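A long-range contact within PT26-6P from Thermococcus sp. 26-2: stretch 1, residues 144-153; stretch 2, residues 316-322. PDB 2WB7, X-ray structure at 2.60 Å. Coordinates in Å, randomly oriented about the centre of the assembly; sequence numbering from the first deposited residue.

Stretch 1, residues 144-153: TGQISRELYD
Stretch 2 316-322: GGRMELA

The contact joins a loop that turns into a helix (stretch 1) to a loop that becomes a strand (stretch 2), whose touching residues lie at least 167 apart in sequence, and it buries 381 Å² counted over both sides. The two segments run antiparallel: Arg149 CA lies 5.6 Å from Met319 CA, and Ile147 CA lies 6.8 Å from Leu321 CA. No backbone hydrogen bond crosses between them, so side chains meeting each other or a backbone carbonyl do the joining.

Stretch 2 opens with two glycines in positive-phi conformations, Gly316 at phi/psi 109/-37 and Gly317 at 122/1. At either position a CB would be jammed against the carbonyl O of the preceding residue. At Gly317 it would also sit 3.1 Å from Arg149 NH1, so glycine serves both the turn and the space the arginine needs. The carbonyl of Gly317 is the polar anchor: Arg149 NH1 donates to Gly317 O at 2.9 Å with an N-H...O angle of 153°, and the oxygen lies at the edge of the guanidinium, near its plane.

Arg149, the first residue of the helix (-63/-26), points its CB toward stretch 2 and reaches the carbonyl with chi1 t, chi2 p, chi3 t and chi4 -95°. One helical turn later, Asp153 (chi1 m, chi2 -32°) steadies it through a salt bridge, Arg149 NE to Asp153 OD1 at 3.1 Å. The helix start is itself secured by Ser148 at the N-cap (-92/167, chi1 p), whose OG accepts from Leu151 N at 3.1 Å.

Arg318 (-71/150) turns its CB away and leaves the contact, as does Glu320 (-143/144); the two pair with each other, Arg318 NH2 to Glu320 OE2 at 3.1 Å. Between them Met319, a selenomethionine at -121/151, points toward stretch 1 and has 111 Å² covered by it. Its rotamer, m, t, t, extends the unbranched chain until CE rests over one face of the Tyr152 ring, 3.5 Å from the centroid and 6° off the normal, a CH-pi contact. Met319 SE follows at 4.1 Å from the same centroid, 27° off the normal. Tyr152, buried and helical (-60/-49), offers that face with chi1 t and chi2 92°, while its hydroxyl is hydrogen-bonded elsewhere in the structure. Met319 CE also packs 3.5 Å from Arg149 CD, so the arginine supplies apolar contact as well as the hydrogen bond. A long, flexible selenoether chain suits a place where its methyl end must touch both the arginine stem and an aromatic face.

The strand alternation brings Leu321 (-61/127; chi1 t, chi2 p) back toward stretch 1, where Leu321 CD2 lies 3.4 Å from Gly145 O. Gly145 leaves the preceding helix with positive phi (84/-9), a conformation that calls for glycine; a CB there would come within 3.2 Å of Leu321 CD2. Ala322 closes the stretch at -108/-129, out of reach.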

# COMPACT_ATOMS: atom_id res chain seq x y z
N THR A 144 0.98 8.59 -20.39
CA THR A 144 1.78 8.10 -21.50
C THR A 144 2.09 6.61 -21.37
O THR A 144 2.30 5.93 -22.37
CB THR A 144 3.10 8.86 -21.60
OG1 THR A 144 3.98 8.40 -20.57
CG2 THR A 144 2.87 10.33 -21.42
N GLY A 145 2.14 6.08 -20.15
CA GLY A 145 2.46 4.67 -20.00
C GLY A 145 3.97 4.43 -20.00
O GLY A 145 4.43 3.33 -19.71
N GLN A 146 4.74 5.47 -20.30
CA GLN A 146 6.19 5.36 -20.25
C GLN A 146 6.70 5.28 -18.82
O GLN A 146 6.68 6.29 -18.10
CB GLN A 146 6.82 6.55 -20.94
CG GLN A 146 6.19 6.86 -22.26
CD GLN A 146 6.58 8.25 -22.77
OE1 GLN A 146 7.45 8.92 -22.20
NE2 GLN A 146 5.92 8.69 -23.85
N ILE A 147 7.15 4.10 -18.41
CA ILE A 147 7.65 3.89 -17.05
C ILE A 147 9.01 3.24 -17.10
O ILE A 147 9.13 2.08 -17.48
CB ILE A 147 6.74 2.96 -16.24
CG1 ILE A 147 5.29 3.44 -16.32
CG2 ILE A 147 7.23 2.86 -14.80
CD1 ILE A 147 4.31 2.40 -15.86
N SER A 148 10.05 3.97 -16.71
CA SER A 148 11.41 3.49 -16.74
C SER A 148 11.76 2.87 -15.42
O SER A 148 11.04 3.03 -14.44
CB SER A 148 12.35 4.66 -16.99
OG SER A 148 12.27 5.62 -15.94
N ARG A 149 12.88 2.16 -15.39
CA ARG A 149 13.39 1.64 -14.15
C ARG A 149 13.73 2.81 -13.22
O ARG A 149 13.73 2.67 -11.99
CB ARG A 149 14.63 0.80 -14.43
CG ARG A 149 15.19 0.11 -13.21
CD ARG A 149 14.22 -0.95 -12.70
NE ARG A 149 14.61 -1.48 -11.40
CZ ARG A 149 15.33 -2.58 -11.24
NH1 ARG A 149 15.73 -3.26 -12.31
NH2 ARG A 149 15.66 -3.00 -10.03
N GLU A 150 14.03 3.96 -13.81
CA GLU A 150 14.42 5.14 -13.05
C GLU A 150 13.26 5.62 -12.19
O GLU A 150 13.37 5.69 -10.96
CB GLU A 150 14.85 6.27 -13.98
CG GLU A 150 16.23 6.08 -14.66
CD GLU A 150 16.34 4.77 -15.48
OE1 GLU A 150 17.17 3.89 -15.10
OE2 GLU A 150 15.61 4.63 -16.50
N LEU A 151 12.16 5.97 -12.85
CA LEU A 151 10.94 6.37 -12.18
C LEU A 151 10.53 5.29 -11.18
O LEU A 151 10.13 5.57 -10.05
CB LEU A 151 9.82 6.56 -13.21
CG LEU A 151 8.44 6.80 -12.61
CD1 LEU A 151 8.49 8.06 -11.76
CD2 LEU A 151 7.38 6.93 -13.69
N TYR A 152 10.63 4.06 -11.64
CA TYR A 152 10.13 2.93 -10.89
C TYR A 152 10.80 2.84 -9.54
O TYR A 152 10.12 2.68 -8.52
CB TYR A 152 10.36 1.65 -11.68
CG TYR A 152 10.03 0.44 -10.87
CD1 TYR A 152 8.76 -0.13 -10.92
CD2 TYR A 152 10.98 -0.12 -10.01
CE1 TYR A 152 8.45 -1.24 -10.15
CE2 TYR A 152 10.67 -1.22 -9.23
CZ TYR A 152 9.41 -1.77 -9.31
OH TYR A 152 9.12 -2.86 -8.54
N ASP A 153 12.12 2.92 -9.52
CA ASP A 153 12.88 2.89 -8.28
C ASP A 153 12.51 4.10 -7.46
O ASP A 153 12.37 4.04 -6.25
CB ASP A 153 14.38 2.98 -8.56
CG ASP A 153 14.91 1.80 -9.36
OD1 ASP A 153 14.37 0.68 -9.21
OD2 ASP A 153 15.90 2.00 -10.13
N GLY A 316 19.77 -7.31 -16.86
CA GLY A 316 20.53 -6.08 -16.66
C GLY A 316 19.73 -5.12 -15.81
O GLY A 316 20.29 -4.41 -14.98
N GLY A 317 18.41 -5.11 -16.01
CA GLY A 317 17.49 -4.40 -15.12
C GLY A 317 16.62 -3.35 -15.80
O GLY A 317 15.84 -2.67 -15.14
N ARG A 318 16.76 -3.19 -17.10
CA ARG A 318 15.93 -2.24 -17.81
C ARG A 318 14.49 -2.78 -17.88
O ARG A 318 14.28 -3.99 -17.91
CB ARG A 318 16.49 -1.99 -19.22
CG ARG A 318 15.87 -0.80 -19.91
CD ARG A 318 16.43 -0.59 -21.31
NE ARG A 318 15.71 -1.39 -22.30
CZ ARG A 318 16.13 -2.56 -22.77
NH1 ARG A 318 17.28 -3.06 -22.33
NH2 ARG A 318 15.41 -3.21 -23.67
N MSE A 319 13.51 -1.88 -17.92
CA MSE A 319 12.11 -2.30 -17.95
C MSE A 319 11.45 -1.75 -19.18
O MSE A 319 11.82 -0.69 -19.65
CB MSE A 319 11.32 -1.75 -16.75
CG MSE A 319 11.66 -2.34 -15.40
SE MSE A 319 10.57 -1.49 -14.05
CE MSE A 319 11.11 -2.62 -12.60
N GLU A 320 10.45 -2.45 -19.68
CA GLU A 320 9.63 -1.91 -20.77
C GLU A 320 8.16 -2.29 -20.64
O GLU A 320 7.82 -3.38 -20.19
CB GLU A 320 10.22 -2.25 -22.14
CG GLU A 320 10.71 -3.66 -22.29
CD GLU A 320 11.55 -3.83 -23.54
OE1 GLU A 320 11.38 -4.87 -24.22
OE2 GLU A 320 12.36 -2.93 -23.84
N LEU A 321 7.30 -1.36 -21.03
CA LEU A 321 5.87 -1.52 -20.85
C LEU A 321 5.40 -2.73 -21.61
O LEU A 321 5.68 -2.86 -22.79
CB LEU A 321 5.16 -0.28 -21.38
CG LEU A 321 3.64 -0.24 -21.30
CD1 LEU A 321 3.17 -0.46 -19.85
CD2 LEU A 321 3.14 1.09 -21.86
N ALA A 322 4.69 -3.64 -20.95
CA ALA A 322 4.07 -4.76 -21.64
C ALA A 322 2.56 -4.54 -21.68
O ALA A 322 2.11 -3.47 -22.05
CB ALA A 322 4.40 -6.05 -20.93